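Local coordinates for protein beta-1,4-mannanase (Cryptopygus antarcticus, PDB 4OOU) that hydrolyses internal beta-1,4-mannosidic linkages of mannans, galactomannans and glucomannans as a secreted glycoside hydrolase family 5 endo-mannanase, at residues 42-47 with 66-71; 51-56 with 82-87; 129-134 with 174-179. All coordinates share one frame; numbering follows the deposited sequence.

Interaction 1: residues 42-47 with 66-71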
ATOM      1  N   VAL A  42      -9.655  -1.981   5.864  1.00 35.18           N
ATOM      2  CA  VAL A  42     -10.120  -1.175   4.740  1.00 36.44           C
ATOM      3  C   VAL A  42      -9.092  -0.172   4.239  1.00 37.78           C
ATOM      4  O   VAL A  42      -8.125   0.193   4.947  1.00 34.26           O
ATOM      5  CB  VAL A  42     -11.358  -0.357   5.140  1.00 34.85           C
ATOM      6  CG1 VAL A  42     -12.319  -1.222   5.927  1.00 38.24           C
ATOM      7  CG2 VAL A  42     -10.985   0.841   5.989  1.00 33.01           C
ATOM      8  N   ASN A  43      -9.351   0.292   3.026  1.00 36.96           N
ATOM      9  CA  ASN A  43      -8.759   1.507   2.528  1.00 38.21           C
ATOM     10  C   ASN A  43      -9.670   2.672   2.896  1.00 36.24           C
ATOM     11  O   ASN A  43     -10.879   2.565   2.702  1.00 33.71           O
ATOM     12  CB  ASN A  43      -8.712   1.479   1.015  1.00 38.64           C
ATOM     13  CG  ASN A  43      -7.652   0.588   0.495  1.00 39.09           C
ATOM     14  OD1 ASN A  43      -6.551   1.053   0.220  1.00 40.15           O
ATOM     15  ND2 ASN A  43      -7.977  -0.691   0.305  1.00 40.04           N
ATOM     16  N   PHE A  44      -9.109   3.796   3.357  1.00 34.27           N
ATOM     17  CA  PHE A  44      -9.953   4.953   3.625  1.00 35.41           C
ATOM     18  C   PHE A  44     -10.517   5.488   2.319  1.00 34.78           C
ATOM     19  O   PHE A  44     -11.759   5.641   2.207  1.00 35.09           O
ATOM     20  CB  PHE A  44      -9.291   6.040   4.477  1.00 37.04           C
ATOM     21  CG  PHE A  44      -9.211   5.712   5.965  1.00 41.22           C
ATOM     22  CD1 PHE A  44     -10.078   4.796   6.573  1.00 41.88           C
ATOM     23  CD2 PHE A  44      -8.269   6.355   6.775  1.00 43.66           C
ATOM     24  CE1 PHE A  44      -9.990   4.511   7.939  1.00 41.38           C
ATOM     25  CE2 PHE A  44      -8.193   6.085   8.141  1.00 42.65           C
ATOM     26  CZ  PHE A  44      -9.054   5.157   8.717  1.00 42.67           C
ATOM     27  N   ALA A  45      -9.678   5.779   1.325  1.00 32.70           N
ATOM     28  CA  ALA A  45      -8.210   5.892   1.380  1.00 32.31           C
ATOM     29  C   ALA A  45      -7.845   7.350   1.628  1.00 31.67           C
ATOM     30  O   ALA A  45      -6.664   7.697   1.725  1.00 27.45           O
ATOM     31  CB  ALA A  45      -7.592   5.435   0.056  1.00 31.18           C
ATOM     32  N   TRP A  46      -8.867   8.208   1.670  1.00 31.24           N
ATOM     33  CA  TRP A  46      -8.696   9.607   2.023  1.00 31.65           C
ATOM     34  C   TRP A  46     -10.024  10.153   2.545  1.00 31.32           C
ATOM     35  O   TRP A  46     -11.034   9.466   2.559  1.00 30.43           O
ATOM     36  CB  TRP A  46      -8.199  10.393   0.815  1.00 33.48           C
ATOM     37  CG  TRP A  46      -9.107  10.283  -0.350  1.00 35.66           C
ATOM     38  CD1 TRP A  46     -10.254  10.992  -0.555  1.00 37.41           C
ATOM     39  CD2 TRP A  46      -8.979   9.391  -1.456  1.00 37.91           C
ATOM     40  NE1 TRP A  46     -10.840  10.610  -1.732  1.00 39.10           N
ATOM     41  CE2 TRP A  46     -10.078   9.629  -2.313  1.00 38.55           C
ATOM     42  CE3 TRP A  46      -8.037   8.417  -1.822  1.00 39.40           C
ATOM     43  CZ2 TRP A  46     -10.273   8.920  -3.514  1.00 36.40           C
ATOM     44  CZ3 TRP A  46      -8.221   7.724  -3.039  1.00 38.60           C
ATOM     45  CH2 TRP A  46      -9.335   7.992  -3.864  1.00 37.56           C
ATOM     46  N   ARG A  47     -10.003  11.370   3.033  1.00 34.10           N
ATOM     47  CA  ARG A  47     -11.229  12.101   3.318  1.00 37.83           C
ATOM     48  C   ARG A  47     -11.264  13.216   2.270  1.00 34.71           C
ATOM     49  O   ARG A  47     -12.183  13.311   1.466  1.00 35.66           O
ATOM     50  CB  ARG A  47     -11.175  12.600   4.769  1.00 39.95           C
ATOM     51  CG  ARG A  47     -12.081  13.763   5.130  1.00 43.40           C
ATOM     52  CD  ARG A  47     -13.550  13.481   4.893  1.00 46.19           C
ATOM     53  NE  ARG A  47     -14.499  14.332   5.648  1.00 58.23           N
ATOM     54  CZ  ARG A  47     -14.340  15.620   6.019  1.00 66.99           C
ATOM     55  NH1 ARG A  47     -13.249  16.362   5.744  1.00 65.58           N
ATOM     56  NH2 ARG A  47     -15.321  16.192   6.701  1.00 67.31           N
ATOM     57  N   LYS A  66     -10.305   9.724  12.314  1.00 43.37           N
ATOM     58  CA  LYS A  66     -10.311   9.094  13.628  1.00 43.33           C
ATOM     59  C   LYS A  66     -11.570   8.263  13.842  1.00 44.74           C
ATOM     60  O   LYS A  66     -11.495   7.142  14.359  1.00 41.26           O
ATOM     61  CB  LYS A  66     -10.199  10.143  14.714  1.00 43.35           C
ATOM     62  CG  LYS A  66      -8.758  10.548  14.923  1.00 42.97           C
ATOM     63  CD  LYS A  66      -8.629  11.891  15.604  1.00 43.14           C
ATOM     64  CE  LYS A  66      -7.168  12.231  15.804  1.00 42.45           C
ATOM     65  NZ  LYS A  66      -7.065  13.645  16.218  1.00 42.47           N
ATOM     66  N   ASP A  67     -12.719   8.817  13.432  1.00 46.68           N
ATOM     67  CA  ASP A  67     -14.004   8.132  13.545  1.00 43.79           C
ATOM     68  C   ASP A  67     -13.986   6.831  12.777  1.00 44.26           C
ATOM     69  O   ASP A  67     -14.393   5.769  13.275  1.00 41.76           O
ATOM     70  CB  ASP A  67     -15.106   8.991  12.958  1.00 46.15           C
ATOM     71  CG  ASP A  67     -16.416   8.291  12.971  1.00 46.89           C
ATOM     72  OD1 ASP A  67     -16.821   7.926  14.076  1.00 49.12           O
ATOM     73  OD2 ASP A  67     -17.019   8.063  11.898  1.00 50.46           O
ATOM     74  N   TRP A  68     -13.523   6.948  11.534  1.00 43.07           N
ATOM     75  CA  TRP A  68     -13.290   5.802  10.664  1.00 41.22           C
ATOM     76  C   TRP A  68     -12.333   4.789  11.286  1.00 36.57           C
ATOM     77  O   TRP A  68     -12.581   3.572  11.232  1.00 32.36           O
ATOM     78  CB  TRP A  68     -12.745   6.247   9.308  1.00 42.17           C
ATOM     79  CG  TRP A  68     -13.658   7.138   8.547  1.00 41.70           C
ATOM     80  CD1 TRP A  68     -14.905   7.540   8.906  1.00 43.71           C
ATOM     81  CD2 TRP A  68     -13.395   7.733   7.279  1.00 42.10           C
ATOM     82  NE1 TRP A  68     -15.433   8.379   7.939  1.00 43.50           N
ATOM     83  CE2 TRP A  68     -14.525   8.504   6.930  1.00 42.36           C
ATOM     84  CE3 TRP A  68     -12.307   7.698   6.406  1.00 40.62           C
ATOM     85  CZ2 TRP A  68     -14.601   9.214   5.747  1.00 44.49           C
ATOM     86  CZ3 TRP A  68     -12.372   8.410   5.243  1.00 40.48           C
ATOM     87  CH2 TRP A  68     -13.516   9.157   4.912  1.00 43.38           C
ATOM     88  N   ILE A  69     -11.249   5.251  11.901  1.00 34.14           N
ATOM     89  CA  ILE A  69     -10.419   4.242  12.567  1.00 33.85           C
ATOM     90  C   ILE A  69     -11.268   3.598  13.739  1.00 31.87           C
ATOM     91  O   ILE A  69     -11.285   2.374  13.887  1.00 27.60           O
ATOM     92  CB  ILE A  69      -8.902   4.604  12.904  1.00 33.55           C
ATOM     93  CG1 ILE A  69      -8.689   4.561  14.377  1.00 36.48           C
ATOM     94  CG2 ILE A  69      -8.263   5.853  12.310  1.00 30.87           C
ATOM     95  CD1 ILE A  69      -8.515   3.119  14.762  1.00 38.71           C
ATOM     96  N   ASN A  70     -12.050   4.379  14.486  1.00 31.37           N
ATOM     97  CA  ASN A  70     -12.975   3.787  15.497  1.00 31.06           C
ATOM     98  C   ASN A  70     -13.895   2.738  14.931  1.00 29.90           C
ATOM     99  O   ASN A  70     -14.141   1.684  15.536  1.00 28.76           O
ATOM    100  CB  ASN A  70     -13.861   4.838  16.189  1.00 32.87           C
ATOM    101  CG  ASN A  70     -13.066   5.922  16.913  1.00 36.51           C
ATOM    102  OD1 ASN A  70     -13.608   6.998  17.213  1.00 39.69           O
ATOM    103  ND2 ASN A  70     -11.777   5.657  17.203  1.00 37.99           N
ATOM    104  N   LYS A  71     -14.414   3.027  13.745  1.00 35.25           N
ATOM    105  CA  LYS A  71     -15.328   2.092  13.054  1.00 36.05           C
ATOM    106  C   LYS A  71     -14.624   0.772  12.717  1.00 36.12           C
ATOM    107  O   LYS A  71     -15.221  -0.301  12.735  1.00 38.17           O
ATOM    108  CB  LYS A  71     -15.969   2.775  11.825  1.00 36.12           C
ATOM    109  CG  LYS A  71     -17.083   3.719  12.243  1.00 35.09           C
ATOM    110  CD  LYS A  71     -17.778   4.422  11.077  1.00 37.69           C
ATOM    111  CE  LYS A  71     -19.088   5.090  11.510  1.00 35.29           C
ATOM    112  NZ  LYS A  71     -18.853   6.292  12.346  1.00 34.44           N
TER

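Interaction 2: residues 51-56 with 82-87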
ATOM      1  N   SER A  51      -5.153  16.199   0.261  1.00 38.95           N
ATOM      2  CA  SER A  51      -5.092  17.265   1.291  1.00 40.34           C
ATOM      3  C   SER A  51      -5.505  16.888   2.756  1.00 40.74           C
ATOM      4  O   SER A  51      -5.978  17.743   3.514  1.00 40.54           O
ATOM      5  CB  SER A  51      -5.874  18.496   0.832  1.00 39.80           C
ATOM      6  OG  SER A  51      -7.232  18.214   0.633  1.00 39.24           O
ATOM      7  N   ASP A  52      -5.276  15.641   3.162  1.00 38.57           N
ATOM      8  CA  ASP A  52      -5.654  15.182   4.482  1.00 38.65           C
ATOM      9  C   ASP A  52      -4.647  15.627   5.500  1.00 39.43           C
ATOM     10  O   ASP A  52      -5.010  15.991   6.606  1.00 42.75           O
ATOM     11  CB  ASP A  52      -5.706  13.666   4.545  1.00 41.28           C
ATOM     12  CG  ASP A  52      -6.999  13.092   4.007  1.00 41.02           C
ATOM     13  OD1 ASP A  52      -8.044  13.768   4.071  1.00 38.05           O
ATOM     14  OD2 ASP A  52      -6.944  11.934   3.531  1.00 41.47           O
ATOM     15  N   PHE A  53      -3.376  15.537   5.122  1.00 39.23           N
ATOM     16  CA  PHE A  53      -2.267  15.981   5.928  1.00 36.04           C
ATOM     17  C   PHE A  53      -1.437  17.089   5.238  1.00 40.47           C
ATOM     18  O   PHE A  53      -1.287  17.096   3.993  1.00 37.67           O
ATOM     19  CB  PHE A  53      -1.352  14.806   6.146  1.00 38.26           C
ATOM     20  CG  PHE A  53      -2.058  13.543   6.511  1.00 37.47           C
ATOM     21  CD1 PHE A  53      -2.306  13.234   7.843  1.00 33.88           C
ATOM     22  CD2 PHE A  53      -2.441  12.643   5.518  1.00 38.59           C
ATOM     23  CE1 PHE A  53      -2.941  12.058   8.171  1.00 36.44           C
ATOM     24  CE2 PHE A  53      -3.077  11.459   5.838  1.00 38.45           C
ATOM     25  CZ  PHE A  53      -3.323  11.162   7.170  1.00 38.52           C
ATOM     26  N   GLY A  54      -0.868  17.985   6.054  1.00 37.66           N
ATOM     27  CA  GLY A  54      -0.090  19.129   5.565  1.00 39.27           C
ATOM     28  C   GLY A  54      -0.930  20.391   5.490  1.00 39.35           C
ATOM     29  O   GLY A  54      -2.181  20.301   5.437  1.00 39.46           O
ATOM     30  N   ASN A  55      -0.257  21.557   5.483  1.00 38.54           N
ATOM     31  CA  ASN A  55      -0.906  22.880   5.291  1.00 36.75           C
ATOM     32  C   ASN A  55      -2.127  23.038   6.184  1.00 39.94           C
ATOM     33  O   ASN A  55      -3.206  23.449   5.754  1.00 44.78           O
ATOM     34  CB  ASN A  55      -1.275  23.120   3.820  1.00 39.02           C
ATOM     35  CG  ASN A  55      -0.046  23.282   2.920  1.00 40.51           C
ATOM     36  OD1 ASN A  55       1.075  23.482   3.397  1.00 40.80           O
ATOM     37  ND2 ASN A  55      -0.261  23.219   1.604  1.00 39.20           N
ATOM     38  N   GLY A  56      -1.934  22.654   7.440  1.00 41.37           N
ATOM     39  CA  GLY A  56      -2.958  22.699   8.450  1.00 40.41           C
ATOM     40  C   GLY A  56      -4.281  22.100   8.070  1.00 39.15           C
ATOM     41  O   GLY A  56      -5.295  22.506   8.625  1.00 42.15           O
ATOM     42  N   VAL A  82      -4.059   4.338   3.915  1.00 37.79           N
ATOM     43  CA  VAL A  82      -4.416   5.732   3.786  1.00 37.91           C
ATOM     44  C   VAL A  82      -3.333   6.487   3.046  1.00 35.99           C
ATOM     45  O   VAL A  82      -2.159   6.266   3.272  1.00 33.76           O
ATOM     46  CB  VAL A  82      -4.694   6.349   5.168  1.00 42.15           C
ATOM     47  CG1 VAL A  82      -3.573   6.048   6.128  1.00 40.64           C
ATOM     48  CG2 VAL A  82      -4.940   7.859   5.063  1.00 45.81           C
ATOM     49  N   TRP A  83      -3.769   7.370   2.148  1.00 35.87           N
ATOM     50  CA  TRP A  83      -2.929   7.981   1.133  1.00 35.59           C
ATOM     51  C   TRP A  83      -2.383   9.331   1.616  1.00 36.28           C
ATOM     52  O   TRP A  83      -3.088  10.074   2.302  1.00 38.33           O
ATOM     53  CB  TRP A  83      -3.754   8.153  -0.144  1.00 34.58           C
ATOM     54  CG  TRP A  83      -4.076   6.878  -0.898  1.00 35.51           C
ATOM     55  CD1 TRP A  83      -4.182   5.609  -0.398  1.00 33.18           C
ATOM     56  CD2 TRP A  83      -4.350   6.769  -2.289  1.00 34.26           C
ATOM     57  NE1 TRP A  83      -4.472   4.728  -1.396  1.00 31.13           N
ATOM     58  CE2 TRP A  83      -4.587   5.417  -2.564  1.00 33.56           C
ATOM     59  CE3 TRP A  83      -4.404   7.689  -3.331  1.00 36.54           C
ATOM     60  CZ2 TRP A  83      -4.862   4.965  -3.830  1.00 36.06           C
ATOM     61  CZ3 TRP A  83      -4.675   7.243  -4.589  1.00 35.10           C
ATOM     62  CH2 TRP A  83      -4.903   5.898  -4.836  1.00 34.51           C
ATOM     63  N   VAL A  84      -1.133   9.639   1.252  1.00 36.32           N
ATOM     64  CA  VAL A  84      -0.432  10.848   1.734  1.00 34.90           C
ATOM     65  C   VAL A  84      -0.089  11.907   0.659  1.00 34.13           C
ATOM     66  O   VAL A  84      -0.828  12.891   0.506  1.00 36.54           O
ATOM     67  CB  VAL A  84       0.829  10.499   2.574  1.00 35.60           C
ATOM     68  CG1 VAL A  84       1.309  11.743   3.333  1.00 34.33           C
ATOM     69  CG2 VAL A  84       0.516   9.382   3.559  1.00 35.61           C
ATOM     70  N   HIS A  85       1.025  11.778  -0.053  1.00 32.50           N
ATOM     71  CA  HIS A  85       1.320  12.814  -1.044  1.00 33.13           C
ATOM     72  C   HIS A  85       0.262  12.825  -2.171  1.00 31.76           C
ATOM     73  O   HIS A  85      -0.241  13.899  -2.556  1.00 30.33           O
ATOM     74  CB  HIS A  85       2.711  12.659  -1.644  1.00 33.26           C
ATOM     75  CG  HIS A  85       3.786  12.525  -0.628  1.00 31.98           C
ATOM     76  ND1 HIS A  85       3.725  13.148   0.599  1.00 33.62           N
ATOM     77  CD2 HIS A  85       4.951  11.842  -0.651  1.00 30.98           C
ATOM     78  CE1 HIS A  85       4.795  12.824   1.306  1.00 31.68           C
ATOM     79  NE2 HIS A  85       5.560  12.045   0.562  1.00 31.08           N
ATOM     80  N   VAL A  86      -0.079  11.635  -2.666  1.00 30.62           N
ATOM     81  CA  VAL A  86      -1.080  11.479  -3.744  1.00 33.51           C
ATOM     82  C   VAL A  86      -0.557  12.096  -5.046  1.00 31.43           C
ATOM     83  O   VAL A  86       0.257  11.466  -5.717  1.00 34.11           O
ATOM     84  CB  VAL A  86      -2.484  12.004  -3.333  1.00 36.21           C
ATOM     85  CG1 VAL A  86      -3.549  11.655  -4.362  1.00 36.47           C
ATOM     86  CG2 VAL A  86      -2.884  11.423  -1.978  1.00 38.60           C
ATOM     87  N   GLU A  87      -0.975  13.310  -5.385  1.00 30.49           N
ATOM     88  CA  GLU A  87      -0.611  13.941  -6.661  1.00 31.35           C
ATOM     89  C   GLU A  87      -0.003  15.296  -6.375  1.00 32.78           C
ATOM     90  O   GLU A  87      -0.186  16.225  -7.124  1.00 34.94           O
ATOM     91  CB  GLU A  87      -1.845  14.096  -7.609  1.00 29.59           C
ATOM     92  CG  GLU A  87      -2.362  12.806  -8.211  1.00 28.88           C
ATOM     93  CD  GLU A  87      -3.457  13.021  -9.270  1.00 33.34           C
ATOM     94  OE1 GLU A  87      -4.626  12.724  -8.975  1.00 37.15           O
ATOM     95  OE2 GLU A  87      -3.190  13.472 -10.410  1.00 30.81           O
TER
HETATM   96  O   HOH W   1      -2.994  14.032   2.093  1.00 29.85           O
HETATM   97  O   HOH W   2      -5.318  11.946   1.395  1.00 35.29           O
HETATM   98  O   HOH W   3      -0.342  15.521   1.858  1.00 50.03           O

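Interaction 3: residues 129-134 with 174-179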
ATOM      1  N   LEU A 129       0.767   3.651   5.100  1.00 38.77           N
ATOM      2  CA  LEU A 129       0.811   4.979   4.543  1.00 37.38           C
ATOM      3  C   LEU A 129       1.235   4.830   3.106  1.00 35.96           C
ATOM      4  O   LEU A 129       2.296   4.289   2.858  1.00 37.12           O
ATOM      5  CB  LEU A 129       1.834   5.794   5.314  1.00 36.46           C
ATOM      6  CG  LEU A 129       1.408   5.982   6.761  1.00 38.04           C
ATOM      7  CD1 LEU A 129       2.238   7.054   7.453  1.00 36.73           C
ATOM      8  CD2 LEU A 129      -0.084   6.306   6.865  1.00 37.72           C
ATOM      9  N   VAL A 130       0.426   5.294   2.156  1.00 34.88           N
ATOM     10  CA  VAL A 130       0.847   5.217   0.752  1.00 31.95           C
ATOM     11  C   VAL A 130       1.333   6.572   0.268  1.00 32.59           C
ATOM     12  O   VAL A 130       0.623   7.580   0.355  1.00 33.00           O
ATOM     13  CB  VAL A 130      -0.153   4.480  -0.182  1.00 32.21           C
ATOM     14  CG1 VAL A 130      -1.548   4.650   0.267  1.00 32.38           C
ATOM     15  CG2 VAL A 130      -0.028   4.914  -1.644  1.00 34.86           C
ATOM     16  N   LEU A 131       2.581   6.575  -0.215  1.00 31.31           N
ATOM     17  CA  LEU A 131       3.300   7.797  -0.516  1.00 30.58           C
ATOM     18  C   LEU A 131       2.733   8.522  -1.717  1.00 31.46           C
ATOM     19  O   LEU A 131       2.176   9.605  -1.561  1.00 35.08           O
ATOM     20  CB  LEU A 131       4.789   7.495  -0.713  1.00 30.75           C
ATOM     21  CG  LEU A 131       5.707   7.846   0.464  1.00 30.95           C
ATOM     22  CD1 LEU A 131       5.016   7.725   1.788  1.00 30.15           C
ATOM     23  CD2 LEU A 131       6.957   7.000   0.437  1.00 30.34           C
ATOM     24  N   PHE A 132       2.851   7.926  -2.902  1.00 32.44           N
ATOM     25  CA  PHE A 132       2.335   8.539  -4.125  1.00 34.77           C
ATOM     26  C   PHE A 132       1.334   7.699  -4.858  1.00 32.91           C
ATOM     27  O   PHE A 132       1.321   6.480  -4.778  1.00 39.00           O
ATOM     28  CB  PHE A 132       3.466   8.807  -5.100  1.00 34.36           C
ATOM     29  CG  PHE A 132       4.523   9.719  -4.558  1.00 35.07           C
ATOM     30  CD1 PHE A 132       4.374  11.088  -4.623  1.00 37.51           C
ATOM     31  CD2 PHE A 132       5.681   9.208  -4.026  1.00 33.78           C
ATOM     32  CE1 PHE A 132       5.371  11.926  -4.128  1.00 38.29           C
ATOM     33  CE2 PHE A 132       6.691  10.028  -3.557  1.00 33.87           C
ATOM     34  CZ  PHE A 132       6.532  11.388  -3.596  1.00 36.05           C
ATOM     35  N   ASN A 133       0.528   8.363  -5.647  1.00 33.34           N
ATOM     36  CA  ASN A 133      -0.339   7.652  -6.587  1.00 31.31           C
ATOM     37  C   ASN A 133       0.412   7.383  -7.880  1.00 29.19           C
ATOM     38  O   ASN A 133       1.118   8.256  -8.322  1.00 26.65           O
ATOM     39  CB  ASN A 133      -1.547   8.507  -6.882  1.00 28.47           C
ATOM     40  CG  ASN A 133      -2.723   7.723  -7.417  1.00 31.61           C
ATOM     41  OD1 ASN A 133      -3.695   8.333  -7.892  1.00 34.85           O
ATOM     42  ND2 ASN A 133      -2.687   6.383  -7.331  1.00 30.77           N
ATOM     43  N   GLY A 134       0.278   6.180  -8.452  1.00 29.31           N
ATOM     44  CA  GLY A 134       0.717   5.891  -9.820  1.00 30.12           C
ATOM     45  C   GLY A 134      -0.459   5.605 -10.758  1.00 32.23           C
ATOM     46  O   GLY A 134      -0.319   5.633 -11.992  1.00 30.58           O
ATOM     47  N   ALA A 174       2.369   0.255  10.348  1.00 35.43           N
ATOM     48  CA  ALA A 174       2.673  -1.068   9.872  1.00 36.16           C
ATOM     49  C   ALA A 174       3.648  -1.051   8.695  1.00 34.50           C
ATOM     50  O   ALA A 174       4.602  -1.789   8.683  1.00 33.27           O
ATOM     51  CB  ALA A 174       1.381  -1.781   9.493  1.00 35.75           C
ATOM     52  N   ALA A 175       3.397  -0.207   7.705  1.00 39.22           N
ATOM     53  CA  ALA A 175       4.191  -0.218   6.451  1.00 38.70           C
ATOM     54  C   ALA A 175       4.068   1.064   5.632  1.00 38.84           C
ATOM     55  O   ALA A 175       3.078   1.813   5.726  1.00 38.96           O
ATOM     56  CB  ALA A 175       3.767  -1.385   5.598  1.00 37.91           C
ATOM     57  N   TRP A 176       5.081   1.303   4.810  1.00 39.66           N
ATOM     58  CA  TRP A 176       5.045   2.398   3.838  1.00 38.73           C
ATOM     59  C   TRP A 176       4.818   1.803   2.468  1.00 38.06           C
ATOM     60  O   TRP A 176       5.418   0.793   2.122  1.00 37.49           O
ATOM     61  CB  TRP A 176       6.373   3.154   3.820  1.00 38.05           C
ATOM     62  CG  TRP A 176       6.824   3.601   5.164  1.00 38.12           C
ATOM     63  CD1 TRP A 176       7.337   2.817   6.172  1.00 38.65           C
ATOM     64  CD2 TRP A 176       6.788   4.924   5.668  1.00 37.28           C
ATOM     65  NE1 TRP A 176       7.617   3.581   7.274  1.00 38.29           N
ATOM     66  CE2 TRP A 176       7.288   4.880   6.996  1.00 39.96           C
ATOM     67  CE3 TRP A 176       6.364   6.146   5.141  1.00 40.38           C
ATOM     68  CZ2 TRP A 176       7.419   6.024   7.781  1.00 39.45           C
ATOM     69  CZ3 TRP A 176       6.474   7.267   5.916  1.00 39.61           C
ATOM     70  CH2 TRP A 176       7.013   7.204   7.227  1.00 42.29           C
ATOM     71  N   GLU A 177       3.970   2.438   1.675  1.00 38.09           N
ATOM     72  CA  GLU A 177       3.794   2.036   0.286  1.00 36.85           C
ATOM     73  C   GLU A 177       4.267   3.140  -0.637  1.00 37.84           C
ATOM     74  O   GLU A 177       3.766   4.275  -0.642  1.00 38.65           O
ATOM     75  CB  GLU A 177       2.352   1.694   0.004  1.00 34.79           C
ATOM     76  CG  GLU A 177       2.111   1.275  -1.413  1.00 37.14           C
ATOM     77  CD  GLU A 177       0.715   0.728  -1.644  1.00 37.86           C
ATOM     78  OE1 GLU A 177       0.029   0.335  -0.660  1.00 29.16           O
ATOM     79  OE2 GLU A 177       0.325   0.715  -2.842  1.00 36.17           O
ATOM     80  N   VAL A 178       5.233   2.793  -1.454  1.00 36.49           N
ATOM     81  CA  VAL A 178       5.888   3.799  -2.260  1.00 35.28           C
ATOM     82  C   VAL A 178       4.949   4.374  -3.259  1.00 30.60           C
ATOM     83  O   VAL A 178       4.840   5.586  -3.396  1.00 29.16           O
ATOM     84  CB  VAL A 178       7.082   3.230  -3.043  1.00 34.78           C
ATOM     85  CG1 VAL A 178       7.809   4.361  -3.742  1.00 37.78           C
ATOM     86  CG2 VAL A 178       8.016   2.502  -2.110  1.00 34.12           C
ATOM     87  N   LEU A 179       4.288   3.498  -3.995  1.00 31.70           N
ATOM     88  CA  LEU A 179       3.532   3.945  -5.155  1.00 31.92           C
ATOM     89  C   LEU A 179       2.354   3.005  -5.352  1.00 33.92           C
ATOM     90  O   LEU A 179       2.492   1.794  -5.201  1.00 35.34           O
ATOM     91  CB  LEU A 179       4.448   3.961  -6.359  1.00 30.39           C
ATOM     92  CG  LEU A 179       3.873   4.485  -7.674  1.00 32.00           C
ATOM     93  CD1 LEU A 179       3.501   5.967  -7.592  1.00 31.03           C
ATOM     94  CD2 LEU A 179       4.872   4.240  -8.796  1.00 29.57           C
TER

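Interaction 1: residues 42-47 with 66-71
Phe-44 and Trp-68 meet where the chain leaving strand 35-43 packs against helix 58-74, within the beta-alpha-beta unit that strand 79-86 completes. The aromatic rings form an edge-to-face (T-shaped) pair: the benzene edge of the indole points at one face of the Phe-44 ring, with the planes at 66° and the ring centroids 5.4 Å apart. CE3 is the indole atom over that face, 3.7 Å from Phe-44 CG. The methylene of the same tryptophan adds a second touch, its CB lying 3.5 Å from Phe-44 CE1. Trp-68 CG stands anti to its carbonyl carbon (chi1 -61°), and from there the indole extends past Phe-44 to the loop beyond. At the far rim of Phe-44, Ile-69 CG2 sits near the ring plane, 3.7 Å from CZ, so successive helix residues meet the phenyl ring differently, Trp-68 over a face and Ile-69 at the rim. The outer end of the indole reaches the loop backbone: Trp-46 O lies at its edge, 3.2 Å from Trp-68 CZ3, and the same oxygen accepts a hydrogen bond from Asn-344. Arg-47 borders the indole with its aliphatic CB, 4.2 Å from Trp-68 CH2, while its guanidinium bonds to Asn-61. Tryptophan suits this partly exposed site, being long enough to span from helix to loop, whereas compact phenylalanine suits the buried place beneath. A cis peptide bond between Phe-44 and Ala-45 turns the chain; Trp-46 CB points away from the helix, and its side chain lies about 4 Å (nearest atoms) from those of substrate-binding Trp-83 and Trp-341. Phe-44 also rests on Leu-65 of helix 58-74 and on Ala-80 and Val-82 of strand 79-86, so it fills the layer between helix and barrel wall.

Interaction 2: residues 51-56 with 82-87
Phe-53 and Asp-52 belong to the loop that leads from strand 35-43 into helix 58-74, and they face the C-terminal end of strand 79-86, whose Trp-83 binds substrate. The contact is part apolar, part water-mediated. Phe-53 CG is anti to its carbonyl carbon (chi1 -45°), and the ring turns one edge to the strand. Its CE2 lies 4.1 Å from Val-82 CG2 and 3.8 Å from Trp-83 O, both near the ring plane, so the carbonyl meets the weakly positive C-H rim. Val-84 CG1 approaches CD2 more loosely. Phenylalanine suits this place as a flat apolar ring between the strand and helix 109-122, where it also packs on Leu-109, Leu-113 and Leu-116.

Three waters bridge the polar groups of the two segments. Water 1 accepts from Asp-52 N at 3.0 Å and donates to Val-84 O at 2.9 Å. Water 2 lies between Asp-52 OD2, at 2.7 Å, and Trp-83 O, while water 3 lies between Phe-53 O and Val-84 O. Aspartate suits its place because its carboxylate also receives the backbone N-H groups of Ser-48 and Arg-47, which ties the loop to itself.

In a TIM barrel the beta-alpha loops at the C-terminal ends of the strands carry the active site; here one such loop packs beside the strand end that bears Trp-83.

Interaction 3: residues 129-134 with 174-179
Leu-131 and Trp-176 cross obliquely on the helix-facing side of two neighbouring parallel strands, with Leu-131 CD1 at the indole edge, in its plane, 3.9 Å from CE3. Farther along, Leu-179 brings CD1 to the partner strand: CG is anti to the backbone N (chi1 -176°), and chi2 (65°) sets CD1 3.8 Å from Phe-132 CB and 3.3 Å from Gly-134 N. Glycine fits here, since a CB would point into Leu-179. On the opposite face of the sheet, Val-130 and Glu-177 lie side by side, CB to CB 3.8 Å. Glu-177 CG is anti to the backbone N (chi1 180°) and the chain stays extended beyond it, which carries the carboxylate inward to a salt bridge with Arg-81 and a hydrogen bond from Gln-278, partners that would compensate a buried carboxylate.

The backbones hold the register. Leu-129 N donates to Ala-175 O and its O accepts from Glu-177 N at 2.8 Å. Glu-177 O takes the N-H of Leu-131 at 2.6 Å in a straight bond. Past the corner at Val-178 the pattern shifts: Phe-132 N bonds to Val-178 O at 3.1 Å, coming from above the carbonyl plane.

Apolar side chains toward the helices, and an interior that mixes polar groups such as Glu-177 with apolar ones such as Val-130, fit the parallel (beta/alpha)8 barrel of family 5 hydrolases. Just beyond this pair lie Asn-180, which binds substrate, and Glu-181, the probable acid/base.

How the interactions relate
Interaction 3 is deepest, its centre about 5 Å from the centre of the chain, and it alone joins its segments by direct backbone hydrogen bonds. Interactions 1 and 2 lie farther out, each with its centre about 15 Å from that of the chain, and join the wall to what surrounds it: interaction 1 through aromatic edge-to-face packing on a partly exposed helix, interaction 2 through a buried ring edge and bridging waters. All three reach one sheet. Strand 79-86, from interaction 2, lies between the strands of the other two, with probable hydrogen bonds from Trp-83 N to Ala-45 O of interaction 1 and from Val-82 O and Val-84 N to Val-130 of interaction 3.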